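Long-range contacts in neural-cadherin (Drosophila melanogaster, PDB 3UBF), which mediates calcium-dependent cell adhesion, preferentially by binding to itself, and is represented here by three of its ectodomain repeats, EC1 to EC3: residues K67-V73 / Q90-V96; G151-E155 / T165-F171; R210-Y215 / I236-F241; H284-V290 / V303-V309. All blocks are in the same frame, centred on the assembly; numbering follows the deposited sequence.

In a row of cadherin repeats the same element can recur, as the closing hairpins of contacts 1 and 4 do. Along the chain the four contacts follow one another without interleaving. Contact 1 is the closing beta hairpin of the first repeat, contact 2 ties a loop to an edge strand of the second, contact 3 opens the third, and contact 4 is that repeat's closing hairpin. The two hairpins lie about 58 Å apart between centres, as expected of an elongated adhesion molecule. Contacts 3 and 4, with centres about 19 Å apart, touch in one hydrophobic core: F214 packs on V303, and I236 on V290 and L305. Contact 2 lies about 25 Å from contact 3 between centres, without touching it.

Contact 1. Residues K67-V73 / Q90-V96; sequences KTIDFWV and QRVIILV
Two adjacent strands of a cadherin beta sandwich form this antiparallel hairpin, strand 68-73 running at 158° to strand 90-96 with the axes 4.5 Å apart at their closest. K67, at phi/psi 66/42, precedes the first strand; both strands are otherwise extended. In register, I69, F71 and V73 oppose I94, V92 and Q90 as hydrogen-bonded pairs, while T68, D70 and W72 oppose L95, I93 and R91 as non-hydrogen-bonded pairs. The backbone bonds are I69 N to I94 O and I94 N to I69 O, both 2.9 Å; F71 N to V92 O, 2.9 Å; V92 N to F71 O, 2.6 Å; V73 N to Q90 O, 2.8 Å; Q90 N to V73 O, 3.1 Å; and V96 N to K67 O, 3.1 Å.

On the face of I69, F71 and V73, which looks into the domain core, F71 (chi1 p) lays its ring against V92, CZ to CB 3.4 Å, and I69 CD1 meets V96 CG2 at 3.8 Å. Strands 22-25 and 44-46 cover these residues, F24 lying on V92 and I94.

The other face carries the charges. R91, fully extended, reaches diagonally to D70 (chi1 t) in a bidentate salt bridge, NH2 to OD2 2.8 Å and NE to OD1 3.2 Å. W72 (chi1 m) lies over its aliphatic part, with R91 CB 3.7 Å from the centroid of the six-membered ring.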
# COMPACT_ATOMS: atom_id res chain seq x y z
N LYS A 67 20.16 13.08 -9.13
CA LYS A 67 18.92 12.75 -9.88
C LYS A 67 18.74 13.66 -11.08
O LYS A 67 17.64 14.13 -11.40
CB LYS A 67 17.70 12.73 -8.96
CG LYS A 67 17.82 11.71 -7.83
CD LYS A 67 18.09 10.31 -8.38
CE LYS A 67 18.44 9.32 -7.30
NZ LYS A 67 18.82 8.04 -7.94
N THR A 68 19.85 13.89 -11.77
CA THR A 68 19.86 14.79 -12.90
C THR A 68 20.60 14.13 -14.05
O THR A 68 21.53 13.35 -13.83
CB THR A 68 20.55 16.13 -12.55
OG1 THR A 68 21.89 15.88 -12.10
CG2 THR A 68 19.79 16.87 -11.46
N ILE A 69 20.16 14.42 -15.26
CA ILE A 69 20.98 14.15 -16.41
C ILE A 69 21.71 15.45 -16.63
O ILE A 69 21.11 16.47 -17.01
CB ILE A 69 20.15 13.67 -17.61
CG1 ILE A 69 19.58 12.28 -17.28
CG2 ILE A 69 21.03 13.57 -18.84
CD1 ILE A 69 18.36 11.90 -18.05
N ASP A 70 23.00 15.43 -16.31
CA ASP A 70 23.82 16.63 -16.23
C ASP A 70 24.92 16.53 -17.27
O ASP A 70 25.78 15.66 -17.20
CB ASP A 70 24.39 16.80 -14.81
CG ASP A 70 24.83 18.24 -14.51
OD1 ASP A 70 24.87 19.07 -15.44
OD2 ASP A 70 25.13 18.54 -13.32
N PHE A 71 24.89 17.43 -18.25
CA PHE A 71 25.84 17.39 -19.35
C PHE A 71 26.09 18.78 -19.90
O PHE A 71 25.34 19.71 -19.62
CB PHE A 71 25.36 16.45 -20.46
CG PHE A 71 24.04 16.84 -21.06
CD1 PHE A 71 22.85 16.58 -20.40
CD2 PHE A 71 23.99 17.49 -22.29
CE1 PHE A 71 21.62 16.95 -20.96
CE2 PHE A 71 22.77 17.87 -22.86
CZ PHE A 71 21.58 17.59 -22.19
N TRP A 72 27.13 18.89 -20.71
CA TRP A 72 27.50 20.14 -21.35
C TRP A 72 27.32 20.02 -22.86
O TRP A 72 27.40 18.93 -23.42
CB TRP A 72 28.95 20.49 -21.02
CG TRP A 72 29.18 21.00 -19.62
CD1 TRP A 72 29.29 20.26 -18.49
CD2 TRP A 72 29.35 22.37 -19.23
NE1 TRP A 72 29.51 21.09 -17.40
CE2 TRP A 72 29.55 22.38 -17.83
CE3 TRP A 72 29.34 23.59 -19.92
CZ2 TRP A 72 29.74 23.57 -17.11
CZ3 TRP A 72 29.54 24.77 -19.20
CH2 TRP A 72 29.73 24.75 -17.81
N VAL A 73 27.07 21.15 -23.50
CA VAL A 73 27.02 21.19 -24.95
C VAL A 73 28.00 22.22 -25.49
O VAL A 73 28.34 23.19 -24.81
CB VAL A 73 25.59 21.46 -25.47
CG1 VAL A 73 24.61 20.43 -24.90
CG2 VAL A 73 25.14 22.88 -25.13
N GLN A 90 27.43 25.40 -22.86
CA GLN A 90 26.25 25.49 -22.01
C GLN A 90 26.00 24.19 -21.26
O GLN A 90 25.93 23.11 -21.85
CB GLN A 90 25.02 25.87 -22.82
CG GLN A 90 23.83 26.27 -21.98
CD GLN A 90 22.56 26.28 -22.77
OE1 GLN A 90 22.49 25.66 -23.83
NE2 GLN A 90 21.54 26.97 -22.27
N ARG A 91 25.84 24.33 -19.95
CA ARG A 91 25.51 23.21 -19.10
C ARG A 91 24.02 22.93 -19.18
O ARG A 91 23.20 23.86 -19.20
CB ARG A 91 25.94 23.52 -17.67
CG ARG A 91 25.98 22.32 -16.75
CD ARG A 91 26.47 22.76 -15.39
NE ARG A 91 26.40 21.67 -14.42
CZ ARG A 91 26.79 21.78 -13.15
NH1 ARG A 91 27.28 22.91 -12.67
NH2 ARG A 91 26.67 20.73 -12.35
N VAL A 92 23.66 21.65 -19.27
CA VAL A 92 22.26 21.25 -19.24
C VAL A 92 22.03 20.33 -18.05
O VAL A 92 22.74 19.33 -17.86
CB VAL A 92 21.82 20.57 -20.56
CG1 VAL A 92 20.31 20.40 -20.59
CG2 VAL A 92 22.28 21.37 -21.77
N ILE A 93 21.04 20.70 -17.24
CA ILE A 93 20.65 19.91 -16.07
C ILE A 93 19.19 19.55 -16.21
O ILE A 93 18.31 20.39 -16.02
CB ILE A 93 20.86 20.68 -14.73
CG1 ILE A 93 22.25 21.34 -14.66
CG2 ILE A 93 20.67 19.74 -13.54
CD1 ILE A 93 22.52 22.10 -13.35
N ILE A 94 18.93 18.30 -16.57
CA ILE A 94 17.57 17.79 -16.62
C ILE A 94 17.28 17.18 -15.26
O ILE A 94 17.82 16.12 -14.94
CB ILE A 94 17.40 16.70 -17.69
CG1 ILE A 94 17.73 17.23 -19.09
CG2 ILE A 94 15.97 16.12 -17.66
CD1 ILE A 94 18.02 16.12 -20.11
N LEU A 95 16.46 17.84 -14.46
CA LEU A 95 15.99 17.23 -13.22
C LEU A 95 14.97 16.16 -13.58
O LEU A 95 13.96 16.46 -14.21
CB LEU A 95 15.36 18.28 -12.31
CG LEU A 95 14.91 17.73 -10.94
CD1 LEU A 95 16.11 17.28 -10.09
CD2 LEU A 95 14.04 18.73 -10.19
N VAL A 96 15.24 14.90 -13.20
CA VAL A 96 14.37 13.76 -13.50
C VAL A 96 13.50 13.42 -12.29
O VAL A 96 13.98 13.24 -11.18
CB VAL A 96 15.17 12.50 -13.93
CG1 VAL A 96 14.25 11.29 -14.19
CG2 VAL A 96 16.03 12.80 -15.16

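Contact 2. Residues G151-E155 / T165-F171; sequences GGRFE and TRGTDLF. With ZN (zinc ion), chain K.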
# COMPACT_ATOMS: atom_id res chain seq x y z
N GLY A 151 10.08 -8.14 25.12
CA GLY A 151 11.19 -8.60 25.95
C GLY A 151 12.14 -9.46 25.14
O GLY A 151 12.73 -10.40 25.65
N GLY A 152 12.25 -9.15 23.85
CA GLY A 152 13.19 -9.82 22.97
C GLY A 152 12.79 -11.21 22.55
O GLY A 152 13.65 -12.07 22.36
N ARG A 153 11.49 -11.45 22.38
CA ARG A 153 11.00 -12.78 22.03
C ARG A 153 10.72 -12.93 20.54
O ARG A 153 10.35 -14.01 20.07
CB ARG A 153 9.76 -13.14 22.85
CG ARG A 153 9.95 -13.20 24.38
CD ARG A 153 11.14 -14.07 24.83
NE ARG A 153 11.18 -15.36 24.15
CZ ARG A 153 10.47 -16.43 24.52
NH1 ARG A 153 9.66 -16.37 25.57
NH2 ARG A 153 10.57 -17.55 23.81
N PHE A 154 10.91 -11.86 19.78
CA PHE A 154 10.65 -11.92 18.36
C PHE A 154 11.66 -11.07 17.63
O PHE A 154 12.15 -10.06 18.17
CB PHE A 154 9.23 -11.44 18.03
CG PHE A 154 8.15 -12.29 18.62
CD1 PHE A 154 7.65 -12.01 19.89
CD2 PHE A 154 7.66 -13.38 17.93
CE1 PHE A 154 6.67 -12.81 20.47
CE2 PHE A 154 6.67 -14.19 18.50
CZ PHE A 154 6.17 -13.90 19.77
N GLU A 155 11.97 -11.50 16.42
CA GLU A 155 12.74 -10.68 15.48
C GLU A 155 12.16 -10.86 14.09
O GLU A 155 11.43 -11.81 13.84
CB GLU A 155 14.24 -11.03 15.54
CG GLU A 155 14.98 -10.31 16.67
CD GLU A 155 16.37 -10.86 16.92
OE1 GLU A 155 16.72 -11.93 16.38
OE2 GLU A 155 17.12 -10.24 17.70
N THR A 165 9.97 -16.31 16.34
CA THR A 165 10.22 -16.37 17.76
C THR A 165 11.70 -16.54 18.02
O THR A 165 12.41 -17.19 17.24
CB THR A 165 9.50 -17.57 18.42
OG1 THR A 165 9.96 -18.80 17.85
CG2 THR A 165 8.01 -17.49 18.22
N ARG A 166 12.20 -15.96 19.10
CA ARG A 166 13.54 -16.33 19.54
C ARG A 166 13.52 -16.77 21.01
O ARG A 166 12.56 -16.46 21.74
CB ARG A 166 14.59 -15.24 19.25
CG ARG A 166 14.47 -14.00 20.06
CD ARG A 166 15.38 -12.88 19.56
NE ARG A 166 16.79 -13.07 19.93
CZ ARG A 166 17.33 -12.65 21.07
NH1 ARG A 166 16.58 -12.03 21.98
NH2 ARG A 166 18.62 -12.83 21.31
N GLY A 167 14.56 -17.49 21.41
CA GLY A 167 14.67 -18.02 22.77
C GLY A 167 13.85 -19.28 22.95
O GLY A 167 13.01 -19.61 22.11
N THR A 168 14.09 -20.00 24.06
CA THR A 168 13.42 -21.27 24.31
C THR A 168 12.32 -21.19 25.36
O THR A 168 11.59 -22.16 25.56
CB THR A 168 14.42 -22.36 24.76
OG1 THR A 168 15.04 -21.95 25.98
CG2 THR A 168 15.48 -22.63 23.70
N ASP A 169 12.21 -20.06 26.04
CA ASP A 169 11.14 -19.88 27.02
C ASP A 169 9.77 -20.02 26.37
O ASP A 169 9.60 -19.77 25.18
CB ASP A 169 11.22 -18.52 27.73
CG ASP A 169 12.31 -18.47 28.80
OD1 ASP A 169 12.95 -19.52 29.08
OD2 ASP A 169 12.54 -17.36 29.35
N LEU A 170 8.81 -20.45 27.17
CA LEU A 170 7.43 -20.55 26.77
C LEU A 170 6.80 -19.17 26.62
O LEU A 170 7.30 -18.18 27.14
CB LEU A 170 6.67 -21.35 27.84
CG LEU A 170 7.20 -22.75 28.16
CD1 LEU A 170 6.50 -23.32 29.39
CD2 LEU A 170 7.04 -23.66 26.95
N PHE A 171 5.70 -19.11 25.88
CA PHE A 171 4.87 -17.91 25.86
C PHE A 171 3.65 -18.18 26.75
O PHE A 171 3.31 -19.36 26.99
CB PHE A 171 4.49 -17.54 24.43
CG PHE A 171 5.68 -17.29 23.54
CD1 PHE A 171 6.33 -18.36 22.90
CD2 PHE A 171 6.17 -16.00 23.36
CE1 PHE A 171 7.46 -18.14 22.10
CE2 PHE A 171 7.30 -15.78 22.56
CZ PHE A 171 7.94 -16.85 21.92
ZN ZN K . 13.86 -16.85 30.78
O HOH W 1 14.46 -14.93 30.89
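The loop that leaves strand 162-165 in the second cadherin repeat curls round a single arginine, R153, whose guanidinium fills the curve and satisfies several backbone carbonyls at once. With chi1, chi2 and chi3 all m, the side chain folds back so that NE donates to R166 O at 3.0 Å and NH2 donates both to R166 O at 3.1 Å and to D169 O at 2.8 Å; NH1 adds a weak bond to L170 O at 3.4 Å. These oxygens sit near the guanidinium plane, which leaves a face for F171. The ring lies flat under that face, centres 4.1 Å apart and planes at 18°, an off-centre cation-pi stack.

In the Greek-key sandwich of this repeat, 151-155 runs into and includes the start of edge strand 154-156, and the loop begins where its neighbour, strand 162-165, ends. F154 and T165 form a non-hydrogen-bonded antiparallel pair, and R166 N donates to R153 O at 2.9 Å just beyond it. Inward, F154 CZ touches F171 CE2 at 3.5 Å, both phenylalanines packing on V117 of strand 113-117.

At the solvent side R166 bends back across the strand end. Its NH1 donates to G152 O at 3.0 Å, and E155 OE2 lies 3.6 Å from R166 NE, a long, out-of-plane ionic contact. D169 OD2 binds a zinc ion at 2.0 Å, with water 1 at 2.0 Å from the metal.

Contact 3. Residues R210-Y215 / I236-F241; sequences RAPQFY and IKAKSF
A short antiparallel pairing of strand 213-214 with the end of strand 232-239 opens the third cadherin repeat. Segments 210-215 and 236-241 are mostly extended, their end-to-end directions 146° apart. Q213 and K239 form a hydrogen-bonded pair: Q213 N donates to K239 O at 3.0 Å, and K239 N donates to Q213 O at 2.6 Å. F214 and A238 make a tight non-hydrogen-bonded pair with CA atoms 3.8 Å apart; Y215 N donates to K237 O at 2.9 Å.

F214 (chi1 m, chi2 103°) turns its ring face to A238 CB, 4.0 Å from the centroid, and brings CE2 to I236 CG2 at 3.4 Å. Y215, also m, swings across the strand so that CE1 reaches K237 CE at 3.4 Å and K239 CB at 3.7 Å. At the other end F241 (m) lies under R210 (chi1 p), whose CD is 3.9 Å from the ring centroid; Q213, extended, sets OE1 3.4 Å from F241 CZ. Water 2 donates to R210 O at 3.0 Å and accepts from F241 N at 2.7 Å.

F214 and A238 pack inward on A292 of strand 285-294, whereas R210 hydrogen-bonds A115 of strand 113-117 and S204 of strand 201-207, and Q213 hydrogen-bonds P112, joining segment 210-215 to the second repeat.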
# COMPACT_ATOMS: atom_id res chain seq x y z
N ARG A 210 -6.54 -16.23 20.42
CA ARG A 210 -7.18 -14.92 20.54
C ARG A 210 -8.45 -14.98 19.71
O ARG A 210 -8.64 -15.91 18.94
CB ARG A 210 -6.25 -13.81 20.04
CG ARG A 210 -6.11 -13.79 18.51
CD ARG A 210 -5.04 -12.81 18.00
NE ARG A 210 -5.31 -11.45 18.46
CZ ARG A 210 -4.38 -10.52 18.65
NH1 ARG A 210 -4.75 -9.30 19.09
NH2 ARG A 210 -3.10 -10.80 18.40
N ALA A 211 -9.30 -13.97 19.85
CA ALA A 211 -10.61 -13.97 19.21
C ALA A 211 -10.52 -13.62 17.74
O ALA A 211 -9.54 -13.01 17.31
CB ALA A 211 -11.53 -13.01 19.94
N PRO A 212 -11.55 -13.99 16.96
CA PRO A 212 -11.56 -13.71 15.53
C PRO A 212 -11.43 -12.23 15.29
O PRO A 212 -11.86 -11.43 16.14
CB PRO A 212 -12.96 -14.16 15.09
CG PRO A 212 -13.46 -15.03 16.14
CD PRO A 212 -12.84 -14.53 17.40
N GLN A 213 -10.83 -11.87 14.15
CA GLN A 213 -10.74 -10.49 13.73
C GLN A 213 -11.44 -10.34 12.39
O GLN A 213 -11.19 -11.11 11.44
CB GLN A 213 -9.29 -10.05 13.62
CG GLN A 213 -9.10 -8.58 13.25
CD GLN A 213 -7.64 -8.21 13.13
OE1 GLN A 213 -6.79 -9.08 12.93
NE2 GLN A 213 -7.34 -6.93 13.23
N PHE A 214 -12.32 -9.35 12.32
CA PHE A 214 -13.02 -9.05 11.10
C PHE A 214 -12.07 -8.41 10.12
O PHE A 214 -11.11 -7.74 10.52
CB PHE A 214 -14.22 -8.14 11.40
CG PHE A 214 -15.40 -8.87 11.97
CD1 PHE A 214 -15.68 -8.80 13.33
CD2 PHE A 214 -16.23 -9.63 11.15
CE1 PHE A 214 -16.79 -9.48 13.87
CE2 PHE A 214 -17.35 -10.32 11.68
CZ PHE A 214 -17.63 -10.24 13.05
N TYR A 215 -12.31 -8.62 8.83
CA TYR A 215 -11.47 -8.06 7.76
C TYR A 215 -11.65 -6.56 7.56
O TYR A 215 -10.85 -5.92 6.90
CB TYR A 215 -11.62 -8.86 6.46
CG TYR A 215 -10.65 -10.02 6.42
CD1 TYR A 215 -11.04 -11.29 6.85
CD2 TYR A 215 -9.33 -9.84 5.99
CE1 TYR A 215 -10.15 -12.34 6.84
CE2 TYR A 215 -8.44 -10.88 5.98
CZ TYR A 215 -8.85 -12.14 6.41
OH TYR A 215 -7.96 -13.20 6.41
N ILE A 236 -19.46 -10.31 4.96
CA ILE A 236 -18.65 -10.06 6.12
C ILE A 236 -17.77 -11.27 6.39
O ILE A 236 -18.22 -12.42 6.30
CB ILE A 236 -19.52 -9.67 7.32
CG1 ILE A 236 -20.02 -8.25 7.12
CG2 ILE A 236 -18.74 -9.74 8.61
CD1 ILE A 236 -21.44 -8.08 7.48
N LYS A 237 -16.50 -11.02 6.67
CA LYS A 237 -15.60 -12.12 6.94
C LYS A 237 -14.72 -11.80 8.14
O LYS A 237 -14.24 -10.67 8.30
CB LYS A 237 -14.75 -12.46 5.72
CG LYS A 237 -14.30 -13.91 5.71
CD LYS A 237 -13.48 -14.25 4.48
CE LYS A 237 -12.00 -14.33 4.81
NZ LYS A 237 -11.24 -15.17 3.83
N ALA A 238 -14.53 -12.81 8.98
CA ALA A 238 -13.63 -12.71 10.11
C ALA A 238 -12.57 -13.79 9.98
O ALA A 238 -12.82 -14.87 9.46
CB ALA A 238 -14.37 -12.82 11.41
N LYS A 239 -11.37 -13.47 10.44
CA LYS A 239 -10.27 -14.37 10.37
C LYS A 239 -10.24 -15.11 11.69
O LYS A 239 -10.32 -14.50 12.75
CB LYS A 239 -8.98 -13.59 10.16
CG LYS A 239 -7.74 -14.44 10.19
CD LYS A 239 -6.51 -13.61 10.03
CE LYS A 239 -5.32 -14.50 10.05
NZ LYS A 239 -4.18 -13.85 9.37
N SER A 240 -10.15 -16.43 11.62
CA SER A 240 -9.97 -17.23 12.81
C SER A 240 -8.49 -17.54 12.94
O SER A 240 -7.90 -18.18 12.07
CB SER A 240 -10.79 -18.52 12.72
OG SER A 240 -10.38 -19.43 13.72
N PHE A 241 -7.89 -17.09 14.04
CA PHE A 241 -6.47 -17.32 14.27
C PHE A 241 -6.13 -18.76 14.63
O PHE A 241 -4.97 -19.17 14.52
CB PHE A 241 -5.93 -16.33 15.29
CG PHE A 241 -6.06 -14.93 14.83
CD1 PHE A 241 -7.19 -14.18 15.17
CD2 PHE A 241 -5.11 -14.37 13.98
CE1 PHE A 241 -7.34 -12.90 14.71
CE2 PHE A 241 -5.25 -13.07 13.52
CZ PHE A 241 -6.36 -12.34 13.88
O HOH W 2 -9.51 -16.51 16.18

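Contact 4. Residues H284-V290 / V303-V309; sequences HVYSLIV and VDLTIRV
Seven backbone hydrogen bonds hold segments 284-290 and 303-309 together. V309 N donates to H284 O at 2.7 Å; Y286 N to I307 O at 2.7 Å, returned by I307 N to Y286 O at 2.9 Å; L288 N to L305 O and L305 N to L288 O, both 2.7 Å; V290 N to V303 O at 3.0 Å and V303 N to V290 O at 2.9 Å. Water 3 also donates to L288 O at 2.8 Å and, weakly, to D304 OD1 at 3.4 Å.

The strands are regularly extended, their directions 164° apart and their axes 4.5 Å at closest. Between the hydrogen-bonded pairs, V285, S287 and I289 oppose R308, T306 and D304 on the outer face, where V285 (chi1 t) sets CG2 3.7 Å from R308 CG.

The inner face is apolar. L288 (m, t) sends CD1 to I307 CD1 at 3.5 Å and to L305 CD2 at 3.9 Å, V290 CG2 meets L305 CD2 at 4.0 Å, and Y286 (m) edges its ring toward V309, CE1 to CG2 3.6 Å. F260 covers Y286, L288 and I307 from the facing sheet. With strand 219-224 running parallel beside 300-310, this is the last hairpin of the Greek-key cadherin sandwich.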
# COMPACT_ATOMS: atom_id res chain seq x y z
N HIS A 284 -34.08 4.76 7.45
CA HIS A 284 -33.28 4.88 6.24
C HIS A 284 -31.88 4.38 6.48
O HIS A 284 -31.20 3.99 5.54
CB HIS A 284 -33.25 6.31 5.74
CG HIS A 284 -34.57 6.79 5.22
ND1 HIS A 284 -34.85 8.13 5.01
CD2 HIS A 284 -35.69 6.11 4.88
CE1 HIS A 284 -36.08 8.24 4.56
NE2 HIS A 284 -36.61 7.03 4.47
N VAL A 285 -31.45 4.42 7.74
CA VAL A 285 -30.15 3.92 8.16
C VAL A 285 -30.37 2.85 9.22
O VAL A 285 -30.92 3.15 10.29
CB VAL A 285 -29.25 5.07 8.73
CG1 VAL A 285 -27.94 4.51 9.27
CG2 VAL A 285 -28.99 6.15 7.67
N TYR A 286 -29.97 1.62 8.91
CA TYR A 286 -30.07 0.50 9.86
C TYR A 286 -28.72 0.26 10.54
O TYR A 286 -27.68 0.19 9.88
CB TYR A 286 -30.46 -0.79 9.14
CG TYR A 286 -31.82 -0.80 8.49
CD1 TYR A 286 -32.01 -0.26 7.22
CD2 TYR A 286 -32.91 -1.38 9.13
CE1 TYR A 286 -33.25 -0.29 6.61
CE2 TYR A 286 -34.16 -1.42 8.52
CZ TYR A 286 -34.32 -0.87 7.27
OH TYR A 286 -35.56 -0.89 6.66
N SER A 287 -28.74 0.13 11.86
CA SER A 287 -27.55 -0.21 12.62
C SER A 287 -27.63 -1.65 13.06
O SER A 287 -28.54 -2.04 13.79
CB SER A 287 -27.41 0.68 13.85
OG SER A 287 -27.12 2.01 13.46
N LEU A 288 -26.67 -2.44 12.63
CA LEU A 288 -26.68 -3.86 12.90
C LEU A 288 -25.36 -4.24 13.52
O LEU A 288 -24.34 -3.57 13.32
CB LEU A 288 -26.91 -4.64 11.61
CG LEU A 288 -28.11 -4.22 10.74
CD1 LEU A 288 -27.93 -4.69 9.30
CD2 LEU A 288 -29.43 -4.73 11.31
N ILE A 289 -25.37 -5.31 14.30
CA ILE A 289 -24.14 -5.85 14.82
C ILE A 289 -24.02 -7.28 14.32
O ILE A 289 -24.91 -8.12 14.56
CB ILE A 289 -24.07 -5.81 16.35
CG1 ILE A 289 -24.08 -4.37 16.85
CG2 ILE A 289 -22.80 -6.50 16.84
CD1 ILE A 289 -24.14 -4.23 18.37
N VAL A 290 -22.92 -7.53 13.62
CA VAL A 290 -22.55 -8.88 13.24
C VAL A 290 -21.59 -9.47 14.27
O VAL A 290 -20.62 -8.83 14.68
CB VAL A 290 -21.94 -8.95 11.82
CG1 VAL A 290 -21.54 -10.40 11.47
CG2 VAL A 290 -22.93 -8.39 10.79
N VAL A 303 -18.82 -6.60 15.25
CA VAL A 303 -18.49 -5.46 14.40
C VAL A 303 -19.78 -4.74 14.01
O VAL A 303 -20.84 -5.36 13.98
CB VAL A 303 -17.69 -5.93 13.15
CG1 VAL A 303 -18.59 -6.66 12.14
CG2 VAL A 303 -16.95 -4.77 12.51
N ASP A 304 -19.70 -3.45 13.75
CA ASP A 304 -20.88 -2.69 13.30
C ASP A 304 -21.09 -2.89 11.83
O ASP A 304 -20.15 -2.85 11.03
CB ASP A 304 -20.73 -1.20 13.54
CG ASP A 304 -20.55 -0.87 14.99
OD1 ASP A 304 -21.38 -1.32 15.82
OD2 ASP A 304 -19.58 -0.14 15.29
N LEU A 305 -22.35 -3.12 11.49
CA LEU A 305 -22.79 -3.05 10.11
C LEU A 305 -23.86 -1.96 10.02
O LEU A 305 -24.84 -1.95 10.77
CB LEU A 305 -23.33 -4.41 9.65
CG LEU A 305 -24.02 -4.48 8.29
CD1 LEU A 305 -23.12 -3.99 7.17
CD2 LEU A 305 -24.47 -5.91 8.03
N THR A 306 -23.62 -1.02 9.11
CA THR A 306 -24.54 0.07 8.88
C THR A 306 -25.09 -0.08 7.46
O THR A 306 -24.32 -0.18 6.50
CB THR A 306 -23.85 1.42 9.08
OG1 THR A 306 -23.29 1.46 10.40
CG2 THR A 306 -24.82 2.57 8.93
N ILE A 307 -26.41 -0.14 7.34
CA ILE A 307 -27.03 -0.22 6.02
C ILE A 307 -27.91 0.99 5.78
O ILE A 307 -28.91 1.21 6.47
CB ILE A 307 -27.85 -1.52 5.82
CG1 ILE A 307 -26.96 -2.75 6.08
CG2 ILE A 307 -28.47 -1.55 4.42
CD1 ILE A 307 -27.65 -4.08 5.90
N ARG A 308 -27.52 1.78 4.79
CA ARG A 308 -28.30 2.91 4.35
C ARG A 308 -29.15 2.54 3.13
O ARG A 308 -28.70 1.85 2.22
CB ARG A 308 -27.39 4.07 4.02
CG ARG A 308 -26.69 4.65 5.23
CD ARG A 308 -25.45 5.46 4.85
NE ARG A 308 -24.99 6.32 5.94
CZ ARG A 308 -24.05 6.00 6.82
NH1 ARG A 308 -23.42 4.83 6.77
NH2 ARG A 308 -23.72 6.88 7.76
N VAL A 309 -30.39 3.02 3.14
CA VAL A 309 -31.31 2.81 2.05
C VAL A 309 -31.51 4.13 1.33
O VAL A 309 -31.81 5.15 1.95
CB VAL A 309 -32.65 2.26 2.56
CG1 VAL A 309 -33.65 2.06 1.41
CG2 VAL A 309 -32.42 0.95 3.30
O HOH W 3 -24.40 -1.01 14.37